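Local atomic coordinates of alkylpurine DNA glycosylase AlkC (Pseudomonas fluorescens, PDB entry 5VHV), a protein that excises alkylated bases from DNA as a repair glycosylase that does not flip the damaged nucleotide out of the helix. Residues F110-S115 with N143-R148; K250-I255 with A283-V288; D294-T299 with G339-H344. One frame throughout, in Å; residues are numbered along the deposited sequence.

Contact 1: F110-S115 with N143-R148; sequences FTTFGS and NEHVRR
Two threonine methyls carry the apolar side of this contact. Thr-112 CG2 lies 3.7 Å from Asn-143 ND2 and 3.9 Å from His-145 CB, its side chain crossing both neighbours at about a right angle. With chi1 at 67°, OG1 of Thr-112 sits between the backbone N and the carbonyl carbon, where it bonds to Tyr-109 O, while CG2 faces the start of helix 144-152. Thr-112 CA rests over one face of the His-145 imidazole. Deeper in, Thr-111 CG2 reaches toward Val-146 CG2, 4.3 Å away.

One hydrogen bond shapes the helix side from within: Asn-143 is the N-cap, and its OD1 accepts from His-145 N at 2.7 Å.

Polar groups are joined across the gap through water, with no direct hydrogen bond between the segments. Water 1 donates to His-145 O and also bonds to Thr-111 OG1, which has a second partner in the amide of Ala-116. Water 2 lies in the plane of the His-145 ring, 2.8 Å from ND1, and donates to Gly-114 O. Water 3, in the guanidinium plane of Arg-148, accepts from NH1 at 2.9 Å and donates to Ser-115 OG.

Charge gathers at this last bridge. Glu-117 forms a salt bridge with Arg-148 NH1 and a hydrogen bond with Ser-115 OG, so one carboxylate ties together the ends of both segments. Outside the two segments, Arg-148 NH2 forms a salt bridge with a phosphate of the bound DNA.

The loop after helix 100-110 is thus joined to the start of helix 144-152 by methyl packing and three single-water bridges. Held on its NH1 side by Glu-117 and water 3, the Arg-148 guanidinium is probably restrained in rotation, with NH2 turned to the DNA backbone.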
loop_
_atom_site.group_PDB
_atom_site.type_symbol
_atom_site.label_atom_id
_atom_site.label_comp_id
_atom_site.label_asym_id
_atom_site.label_seq_id
_atom_site.Cartn_x
_atom_site.Cartn_y
_atom_site.Cartn_z
ATOM N N PHE A 110 4.012 6.115 -20.304
ATOM C CA PHE A 110 2.641 5.953 -19.799
ATOM C C PHE A 110 2.528 6.126 -18.284
ATOM O O PHE A 110 1.458 6.509 -17.789
ATOM C CB PHE A 110 2.086 4.575 -20.178
ATOM C CG PHE A 110 1.748 4.403 -21.647
ATOM C CD1 PHE A 110 1.125 5.413 -22.373
ATOM C CD2 PHE A 110 2.017 3.196 -22.282
ATOM C CE1 PHE A 110 0.815 5.227 -23.720
ATOM C CE2 PHE A 110 1.687 2.992 -23.628
ATOM C CZ PHE A 110 1.103 4.009 -24.348
ATOM N N THR A 111 3.587 5.828 -17.523
ATOM C CA THR A 111 3.443 5.791 -16.073
ATOM C C THR A 111 3.101 7.168 -15.496
ATOM O O THR A 111 2.469 7.241 -14.432
ATOM C CB THR A 111 4.710 5.209 -15.418
ATOM O OG1 THR A 111 4.381 4.683 -14.124
ATOM C CG2 THR A 111 5.818 6.238 -15.273
ATOM N N THR A 112 3.457 8.259 -16.186
ATOM C CA THR A 112 3.064 9.583 -15.703
ATOM C C THR A 112 1.564 9.849 -15.848
ATOM O O THR A 112 1.009 10.676 -15.114
ATOM C CB THR A 112 3.856 10.675 -16.436
ATOM O OG1 THR A 112 3.487 10.713 -17.823
ATOM C CG2 THR A 112 5.359 10.422 -16.339
ATOM N N PHE A 113 0.890 9.165 -16.754
ATOM C CA PHE A 113 -0.544 9.343 -16.960
ATOM C C PHE A 113 -1.370 8.488 -16.021
ATOM O O PHE A 113 -2.538 8.791 -15.773
ATOM C CB PHE A 113 -0.891 8.991 -18.418
ATOM C CG PHE A 113 -0.254 9.914 -19.408
ATOM C CD1 PHE A 113 -0.886 11.092 -19.762
ATOM C CD2 PHE A 113 1.006 9.639 -19.940
ATOM C CE1 PHE A 113 -0.307 11.967 -20.654
ATOM C CE2 PHE A 113 1.590 10.512 -20.839
ATOM C CZ PHE A 113 0.943 11.681 -21.193
ATOM N N GLY A 114 -0.795 7.424 -15.500
ATOM C CA GLY A 114 -1.408 6.734 -14.394
ATOM C C GLY A 114 -0.336 6.071 -13.568
ATOM O O GLY A 114 0.279 6.672 -12.674
ATOM N N SER A 115 -0.097 4.812 -13.897
ATOM C CA SER A 115 0.968 4.056 -13.265
ATOM C C SER A 115 1.230 2.760 -14.016
ATOM O O SER A 115 0.294 2.013 -14.302
ATOM C CB SER A 115 0.611 3.729 -11.822
ATOM O OG SER A 115 1.583 2.844 -11.294
ATOM N N ASN A 143 12.284 12.477 -13.192
ATOM C CA ASN A 143 10.838 12.541 -13.004
ATOM C C ASN A 143 10.422 11.704 -11.797
ATOM O O ASN A 143 10.707 10.506 -11.737
ATOM C CB ASN A 143 10.128 12.067 -14.267
ATOM C CG ASN A 143 8.604 12.263 -14.203
ATOM O OD1 ASN A 143 7.981 12.058 -13.166
ATOM N ND2 ASN A 143 8.023 12.712 -15.300
ATOM N N GLU A 144 9.743 12.338 -10.842
ATOM C CA GLU A 144 9.352 11.626 -9.629
ATOM C C GLU A 144 8.419 10.458 -9.930
ATOM O O GLU A 144 8.449 9.460 -9.203
ATOM C CB GLU A 144 8.700 12.583 -8.629
ATOM C CG GLU A 144 7.328 13.078 -9.005
ATOM C CD GLU A 144 6.763 14.016 -7.951
ATOM O OE1 GLU A 144 6.470 15.172 -8.281
ATOM O OE2 GLU A 144 6.627 13.608 -6.778
ATOM N N HIS A 145 7.590 10.546 -10.985
ATOM C CA HIS A 145 6.739 9.407 -11.341
ATOM C C HIS A 145 7.557 8.206 -11.769
ATOM O O HIS A 145 7.179 7.056 -11.489
ATOM C CB HIS A 145 5.776 9.770 -12.470
ATOM C CG HIS A 145 4.783 10.805 -12.088
ATOM N ND1 HIS A 145 3.605 10.491 -11.448
ATOM C CD2 HIS A 145 4.781 12.148 -12.254
ATOM C CE1 HIS A 145 2.922 11.599 -11.226
ATOM N NE2 HIS A 145 3.619 12.620 -11.695
ATOM N N VAL A 146 8.682 8.449 -12.432
ATOM C CA VAL A 146 9.512 7.350 -12.904
ATOM C C VAL A 146 10.295 6.735 -11.744
ATOM O O VAL A 146 10.418 5.512 -11.638
ATOM C CB VAL A 146 10.415 7.870 -14.042
ATOM C CG1 VAL A 146 11.415 6.800 -14.528
ATOM C CG2 VAL A 146 9.534 8.377 -15.204
ATOM N N ARG A 147 10.801 7.560 -10.828
ATOM C CA ARG A 147 11.471 7.025 -9.648
ATOM C C ARG A 147 10.503 6.226 -8.796
ATOM O O ARG A 147 10.853 5.155 -8.277
ATOM C CB ARG A 147 12.087 8.152 -8.828
ATOM C CG ARG A 147 13.195 8.921 -9.579
ATOM C CD ARG A 147 14.091 9.701 -8.642
ATOM N NE ARG A 147 13.381 10.644 -7.756
ATOM C CZ ARG A 147 12.888 11.817 -8.150
ATOM N NH1 ARG A 147 12.991 12.208 -9.418
ATOM N NH2 ARG A 147 12.283 12.599 -7.269
ATOM N N ARG A 148 9.277 6.723 -8.646
ATOM C CA ARG A 148 8.292 6.012 -7.839
ATOM C C ARG A 148 7.971 4.647 -8.431
ATOM O O ARG A 148 7.826 3.656 -7.700
ATOM C CB ARG A 148 7.038 6.885 -7.691
ATOM C CG ARG A 148 5.994 6.343 -6.710
ATOM C CD ARG A 148 4.995 5.383 -7.368
ATOM N NE ARG A 148 3.884 5.119 -6.453
ATOM C CZ ARG A 148 2.828 4.361 -6.727
ATOM N NH1 ARG A 148 2.711 3.770 -7.921
ATOM N NH2 ARG A 148 1.874 4.212 -5.799
HETATM O O HOH W 1 4.654 6.092 -11.811
HETATM O O HOH W 2 2.655 7.867 -11.181
HETATM O O HOH W 3 4.136 3.729 -10.420
#

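Contact 2: K250-I255 with A283-V288; sequences KAEVKI and APQKLV
Gln-285 OE1 is gripped twice: Glu-252 N donates to it at 2.8 Å, and water 4 donates at 2.7 Å from OE1. The contact lies at one end of the C-terminal beta-sandwich, an immunoglobulin-like fold in this enzyme, where the lead-in to strand 253-265 faces the beginning of strand 285-294. These strands are not neighbours in the sheet, so a side-chain amide takes the place of a backbone ladder. The N-H of Glu-252 meets OE1 in the plane of the Gln-285 carbonyl, on a lone pair. At the other tip of the same amide, NE2 donates to Glu-252 O at 2.9 Å, from above the plane of that carbonyl. One residue's N-H and C=O are therefore both paired by one glutamine, and this pair of hydrogen bonds, one accepted by OE1 and one donated by NE2, settles which way the amide is flipped. Gln-285 CG starts between the backbone N and the carbonyl carbon (chi1 65°), and beyond it the chain runs extended to Glu-252.

Beneath the amide the contact turns apolar. Leu-287 spreads its two methyls, CD2 meeting Ala-251 CB at 3.8 Å and CD1 lying 4.2 Å from Val-253 CG1. Leu-277, Leu-314 and Val-347 from three other strands close around Leu-287, joining it to the sandwich interior. Water 4 finishes the bridge, its second hydrogen bond going to Lys-250 O at 3.1 Å.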
loop_
_atom_site.group_PDB
_atom_site.type_symbol
_atom_site.label_atom_id
_atom_site.label_comp_id
_atom_site.label_asym_id
_atom_site.label_seq_id
_atom_site.Cartn_x
_atom_site.Cartn_y
_atom_site.Cartn_z
ATOM N N LYS A 250 12.222 0.617 28.226
ATOM C CA LYS A 250 11.017 0.347 28.992
ATOM C C LYS A 250 10.451 1.657 29.524
ATOM O O LYS A 250 11.191 2.549 29.956
ATOM C CB LYS A 250 11.316 -0.623 30.137
ATOM C CG LYS A 250 11.753 -2.007 29.648
ATOM C CD LYS A 250 10.995 -3.154 30.310
ATOM C CE LYS A 250 11.803 -3.800 31.426
ATOM N NZ LYS A 250 11.032 -4.884 32.105
ATOM N N ALA A 251 9.135 1.786 29.459
ATOM C CA ALA A 251 8.501 3.025 29.874
ATOM C C ALA A 251 8.547 3.139 31.386
ATOM O O ALA A 251 8.183 2.201 32.096
ATOM C CB ALA A 251 7.059 3.071 29.380
ATOM N N GLU A 252 9.008 4.288 31.875
ATOM C CA GLU A 252 9.027 4.572 33.307
ATOM C C GLU A 252 7.737 5.316 33.625
ATOM O O GLU A 252 7.686 6.542 33.703
ATOM C CB GLU A 252 10.272 5.366 33.682
ATOM C CG GLU A 252 11.579 4.617 33.454
ATOM C CD GLU A 252 11.686 3.347 34.280
ATOM O OE1 GLU A 252 11.040 3.268 35.347
ATOM O OE2 GLU A 252 12.414 2.422 33.859
ATOM N N VAL A 253 6.661 4.541 33.779
ATOM C CA VAL A 253 5.319 5.092 33.938
ATOM C C VAL A 253 4.493 4.158 34.805
ATOM O O VAL A 253 4.792 2.972 34.936
ATOM C CB VAL A 253 4.593 5.290 32.581
ATOM C CG1 VAL A 253 5.372 6.222 31.656
ATOM C CG2 VAL A 253 4.334 3.943 31.912
ATOM N N LYS A 254 3.431 4.708 35.384
ATOM C CA LYS A 254 2.348 3.944 35.984
ATOM C C LYS A 254 1.082 4.184 35.176
ATOM O O LYS A 254 0.881 5.270 34.636
ATOM C CB LYS A 254 2.123 4.346 37.447
ATOM C CG LYS A 254 3.269 3.942 38.368
ATOM C CD LYS A 254 2.956 4.198 39.840
ATOM C CE LYS A 254 2.914 5.680 40.167
ATOM N NZ LYS A 254 3.136 5.934 41.629
ATOM N N ILE A 255 0.237 3.166 35.073
ATOM C CA ILE A 255 -1.032 3.273 34.358
ATOM C C ILE A 255 -2.157 3.316 35.386
ATOM O O ILE A 255 -2.155 2.532 36.345
ATOM C CB ILE A 255 -1.210 2.121 33.357
ATOM C CG1 ILE A 255 -2.487 2.299 32.543
ATOM C CG2 ILE A 255 -1.206 0.765 34.058
ATOM C CD1 ILE A 255 -2.539 1.388 31.325
ATOM N N ALA A 283 13.148 12.802 33.758
ATOM C CA ALA A 283 13.295 13.526 32.507
ATOM C C ALA A 283 12.202 13.083 31.549
ATOM O O ALA A 283 11.568 12.042 31.759
ATOM C CB ALA A 283 14.673 13.280 31.877
ATOM N N PRO A 284 11.950 13.856 30.495
ATOM C CA PRO A 284 10.936 13.451 29.515
ATOM C C PRO A 284 11.307 12.127 28.870
ATOM O O PRO A 284 12.475 11.736 28.821
ATOM C CB PRO A 284 10.951 14.590 28.492
ATOM C CG PRO A 284 11.592 15.726 29.176
ATOM C CD PRO A 284 12.568 15.144 30.141
ATOM N N GLN A 285 10.293 11.426 28.373
ATOM C CA GLN A 285 10.537 10.161 27.696
ATOM C C GLN A 285 9.600 10.022 26.512
ATOM O O GLN A 285 8.419 10.378 26.584
ATOM C CB GLN A 285 10.397 8.961 28.657
ATOM C CG GLN A 285 9.024 8.725 29.215
ATOM C CD GLN A 285 9.043 7.758 30.404
ATOM O OE1 GLN A 285 9.339 6.565 30.253
ATOM N NE2 GLN A 285 8.740 8.276 31.599
ATOM N N LYS A 286 10.150 9.522 25.416
ATOM C CA LYS A 286 9.377 9.268 24.213
ATOM C C LYS A 286 8.619 7.951 24.360
ATOM O O LYS A 286 9.200 6.926 24.734
ATOM C CB LYS A 286 10.295 9.224 22.992
ATOM C CG LYS A 286 10.846 10.590 22.577
ATOM C CD LYS A 286 11.729 10.493 21.331
ATOM C CE LYS A 286 12.405 11.825 21.020
ATOM N NZ LYS A 286 13.196 12.351 22.172
ATOM N N LEU A 287 7.319 7.990 24.093
ATOM C CA LEU A 287 6.461 6.823 24.226
ATOM C C LEU A 287 5.761 6.520 22.912
ATOM O O LEU A 287 5.307 7.425 22.206
ATOM C CB LEU A 287 5.394 7.025 25.307
ATOM C CG LEU A 287 5.885 7.312 26.731
ATOM C CD1 LEU A 287 4.723 7.457 27.699
ATOM C CD2 LEU A 287 6.803 6.209 27.189
ATOM N N VAL A 288 5.648 5.233 22.620
ATOM C CA VAL A 288 4.771 4.725 21.576
ATOM C C VAL A 288 3.692 3.928 22.289
ATOM O O VAL A 288 3.980 2.906 22.922
ATOM C CB VAL A 288 5.528 3.878 20.548
ATOM C CG1 VAL A 288 4.532 3.107 19.638
ATOM C CG2 VAL A 288 6.431 4.803 19.711
HETATM O O HOH W 4 11.136 5.316 28.637
#

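Contact 3: D294-T299 with G339-H344; sequences DYVKST and GRHVVH. With nucleotides of chain C.
His-344 NE2 donates to Asp-294 OD2 at 2.7 Å, a nearly straight bond with an N-H...O angle of 167°. The oxygen lies close to the imidazole plane, whereas the nitrogen stands above the plane of the carboxylate. Further along, Val-296 CG2 sits over the face of the His-341 ring, a CH-pi contact 4.0 Å from the centroid. Tyr-295 CD1 approaches CD2 of that same ring at 3.8 Å, with the two ring planes almost perpendicular.

Backbone and water set these groups in place. Asp-294 N donates to Val-342 O at 2.9 Å, while water 5 donates to Asp-294 O and Arg-340 O and accepts from Val-342 N. The strands of the immunoglobulin-like sandwich part here: 285-294 leaves its antiparallel neighbour 339-347 and continues as a loop, with water wedged in at the fork. His-341 is anchored through ND1, which donates to Gly-339 O at 3.0 Å, and its ring stacks on Phe-357 of the next strand. Water 6 links NE2 of His-341 with Val-296 O.

Beyond this anchor the loop meets DNA. The Lys-297 chain is bent at chi2 and chi3, both -55°, and its NZ donates to OP2 of DC4 of chain C at 2.8 Å; Ser-298 N donates to OP1 of DT3 of chain C at 2.9 Å.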
loop_
_atom_site.group_PDB
_atom_site.type_symbol
_atom_site.label_atom_id
_atom_site.label_comp_id
_atom_site.label_asym_id
_atom_site.label_seq_id
_atom_site.Cartn_x
_atom_site.Cartn_y
_atom_site.Cartn_z
ATOM N N ASP A 294 -7.877 -8.913 21.251
ATOM C CA ASP A 294 -7.964 -10.343 20.974
ATOM C C ASP A 294 -9.376 -10.642 20.496
ATOM O O ASP A 294 -10.266 -10.897 21.299
ATOM C CB ASP A 294 -7.672 -11.154 22.233
ATOM C CG ASP A 294 -6.232 -11.047 22.691
ATOM O OD1 ASP A 294 -5.348 -10.809 21.851
ATOM O OD2 ASP A 294 -5.987 -11.219 23.904
ATOM N N TYR A 295 -9.609 -10.582 19.187
ATOM C CA TYR A 295 -10.954 -10.830 18.683
ATOM C C TYR A 295 -11.360 -12.303 18.792
ATOM O O TYR A 295 -10.565 -13.209 18.513
ATOM C CB TYR A 295 -11.032 -10.408 17.233
ATOM C CG TYR A 295 -11.086 -8.918 17.014
ATOM C CD1 TYR A 295 -12.298 -8.231 17.097
ATOM C CD2 TYR A 295 -9.944 -8.211 16.685
ATOM C CE1 TYR A 295 -12.360 -6.865 16.852
ATOM C CE2 TYR A 295 -9.991 -6.832 16.442
ATOM C CZ TYR A 295 -11.197 -6.183 16.529
ATOM O OH TYR A 295 -11.227 -4.849 16.260
ATOM N N VAL A 296 -12.629 -12.542 19.144
ATOM C CA VAL A 296 -13.216 -13.870 18.978
ATOM C C VAL A 296 -13.506 -14.096 17.502
ATOM O O VAL A 296 -14.123 -13.246 16.842
ATOM C CB VAL A 296 -14.506 -14.006 19.805
ATOM C CG1 VAL A 296 -15.118 -15.416 19.653
ATOM C CG2 VAL A 296 -14.253 -13.663 21.282
ATOM N N LYS A 297 -13.103 -15.255 16.982
ATOM C CA LYS A 297 -13.344 -15.598 15.588
ATOM C C LYS A 297 -14.314 -16.772 15.509
ATOM O O LYS A 297 -14.769 -17.317 16.526
ATOM C CB LYS A 297 -12.027 -15.908 14.862
ATOM C CG LYS A 297 -10.949 -14.827 14.972
ATOM C CD LYS A 297 -11.424 -13.424 14.517
ATOM C CE LYS A 297 -11.987 -13.413 13.101
ATOM N NZ LYS A 297 -12.118 -11.993 12.583
ATOM N N SER A 298 -14.623 -17.172 14.275
ATOM C CA SER A 298 -15.572 -18.259 14.062
ATOM C C SER A 298 -15.144 -19.505 14.824
ATOM O O SER A 298 -15.970 -20.224 15.397
ATOM C CB SER A 298 -15.684 -18.574 12.567
ATOM O OG SER A 298 -16.652 -19.589 12.354
ATOM N N THR A 299 -13.861 -19.801 14.796
ATOM C CA THR A 299 -13.276 -20.792 15.674
ATOM C C THR A 299 -12.110 -20.105 16.358
ATOM O O THR A 299 -11.325 -19.413 15.701
ATOM C CB THR A 299 -12.807 -22.039 14.918
ATOM O OG1 THR A 299 -11.491 -21.820 14.407
ATOM C CG2 THR A 299 -13.753 -22.376 13.755
ATOM N N GLY A 339 -18.727 -12.988 22.523
ATOM C CA GLY A 339 -17.950 -13.468 23.642
ATOM C C GLY A 339 -17.032 -12.395 24.193
ATOM O O GLY A 339 -17.122 -11.209 23.854
ATOM N N ARG A 340 -16.119 -12.857 25.037
ATOM C CA ARG A 340 -15.190 -11.992 25.751
ATOM C C ARG A 340 -14.088 -11.523 24.816
ATOM O O ARG A 340 -13.362 -12.341 24.239
ATOM C CB ARG A 340 -14.610 -12.746 26.952
ATOM C CG ARG A 340 -13.462 -12.029 27.689
ATOM C CD ARG A 340 -12.867 -12.940 28.790
ATOM N NE ARG A 340 -13.892 -13.288 29.750
ATOM C CZ ARG A 340 -14.054 -14.479 30.306
ATOM N NH1 ARG A 340 -13.237 -15.499 30.022
ATOM N NH2 ARG A 340 -15.057 -14.650 31.152
ATOM N N HIS A 341 -13.956 -10.205 24.692
ATOM C CA HIS A 341 -12.915 -9.569 23.899
ATOM C C HIS A 341 -11.960 -8.868 24.854
ATOM O O HIS A 341 -12.372 -7.975 25.605
ATOM C CB HIS A 341 -13.516 -8.570 22.914
ATOM C CG HIS A 341 -14.156 -9.207 21.718
ATOM N ND1 HIS A 341 -15.277 -10.006 21.814
ATOM C CD2 HIS A 341 -13.836 -9.159 20.399
ATOM C CE1 HIS A 341 -15.612 -10.435 20.608
ATOM N NE2 HIS A 341 -14.757 -9.938 19.730
ATOM N N VAL A 342 -10.696 -9.264 24.828
ATOM C CA VAL A 342 -9.687 -8.691 25.715
ATOM C C VAL A 342 -8.931 -7.594 24.971
ATOM O O VAL A 342 -8.557 -7.762 23.807
ATOM C CB VAL A 342 -8.733 -9.778 26.238
ATOM C CG1 VAL A 342 -7.691 -9.158 27.184
ATOM C CG2 VAL A 342 -9.523 -10.879 26.959
ATOM N N VAL A 343 -8.696 -6.475 25.662
ATOM C CA VAL A 343 -8.031 -5.283 25.122
ATOM C C VAL A 343 -6.762 -5.070 25.932
ATOM O O VAL A 343 -6.829 -4.982 27.168
ATOM C CB VAL A 343 -8.935 -4.043 25.201
ATOM C CG1 VAL A 343 -8.251 -2.823 24.590
ATOM C CG2 VAL A 343 -10.246 -4.313 24.502
ATOM N N HIS A 344 -5.610 -5.028 25.253
ATOM C CA HIS A 344 -4.315 -4.841 25.909
ATOM C C HIS A 344 -3.743 -3.463 25.590
ATOM O O HIS A 344 -3.800 -3.016 24.442
ATOM C CB HIS A 344 -3.294 -5.890 25.467
ATOM C CG HIS A 344 -3.776 -7.304 25.575
ATOM N ND1 HIS A 344 -3.647 -8.049 26.724
ATOM C CD2 HIS A 344 -4.364 -8.115 24.664
ATOM C CE1 HIS A 344 -4.152 -9.253 26.525
ATOM N NE2 HIS A 344 -4.598 -9.316 25.283
ATOM P P DT C 3 -13.649 -15.681 10.446
ATOM O OP1 DT C 3 -13.493 -16.232 11.815
ATOM O OP2 DT C 3 -14.659 -14.676 10.099
ATOM O "O5'" DT C 3 -12.277 -15.086 9.900
ATOM C "C5'" DT C 3 -11.107 -15.798 10.139
ATOM C "C4'" DT C 3 -9.926 -15.160 9.445
ATOM O "O4'" DT C 3 -10.088 -15.237 8.019
ATOM C "C3'" DT C 3 -9.727 -13.674 9.731
ATOM O "O3'" DT C 3 -8.769 -13.512 10.753
ATOM C "C2'" DT C 3 -9.271 -13.083 8.378
ATOM C "C1'" DT C 3 -9.205 -14.305 7.463
ATOM N N1 DT C 3 -9.613 -14.092 6.044
ATOM C C2 DT C 3 -8.657 -14.187 5.053
ATOM O O2 DT C 3 -7.474 -14.358 5.285
ATOM N N3 DT C 3 -9.134 -14.040 3.780
ATOM C C4 DT C 3 -10.440 -13.834 3.399
ATOM O O4 DT C 3 -10.763 -13.715 2.223
ATOM C C5 DT C 3 -11.399 -13.768 4.487
ATOM C C7 DT C 3 -12.845 -13.540 4.204
ATOM C C6 DT C 3 -10.944 -13.907 5.741
ATOM P P DC C 4 -8.503 -12.075 11.421
ATOM O OP1 DC C 4 -7.780 -12.423 12.666
ATOM O OP2 DC C 4 -9.716 -11.224 11.433
ATOM O "O5'" DC C 4 -7.443 -11.418 10.434
ATOM C "C5'" DC C 4 -6.152 -12.012 10.316
ATOM C "C4'" DC C 4 -5.374 -11.356 9.200
ATOM O "O4'" DC C 4 -5.987 -11.661 7.929
ATOM C "C3'" DC C 4 -5.328 -9.832 9.301
ATOM O "O3'" DC C 4 -4.001 -9.425 9.584
ATOM C "C2'" DC C 4 -5.825 -9.334 7.937
ATOM C "C1'" DC C 4 -5.765 -10.574 7.069
ATOM N N1 DC C 4 -6.775 -10.618 5.971
ATOM C C2 DC C 4 -6.335 -10.794 4.658
ATOM O O2 DC C 4 -5.121 -10.909 4.440
ATOM N N3 DC C 4 -7.244 -10.858 3.659
ATOM C C4 DC C 4 -8.543 -10.729 3.930
ATOM N N4 DC C 4 -9.394 -10.776 2.895
ATOM C C5 DC C 4 -9.023 -10.547 5.269
ATOM C C6 DC C 4 -8.112 -10.485 6.250
HETATM O O HOH W 5 -10.636 -12.112 23.541
HETATM O O HOH W 6 -15.127 -10.856 17.030
#

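Along the chain the three contacts follow in series. Contact 1 belongs to the helical part, at the loop after helix 100-110 and the start of helix 144-152; contacts 2 and 3 belong to the C-terminal beta-sandwich, on the opposite side of the chain's centre. The centre of contact 1 lies about 43 Å from the centre of either. Contacts 2 and 3 are about 28 Å apart between centres and share one sheet, in which strands 285-294 and 339-347 are neighbours. Strand 285-294 begins in contact 2 and ends in contact 3. Contacts 1 and 3 both reach DNA phosphates, so helical and sandwich parts together hold the DNA backbone.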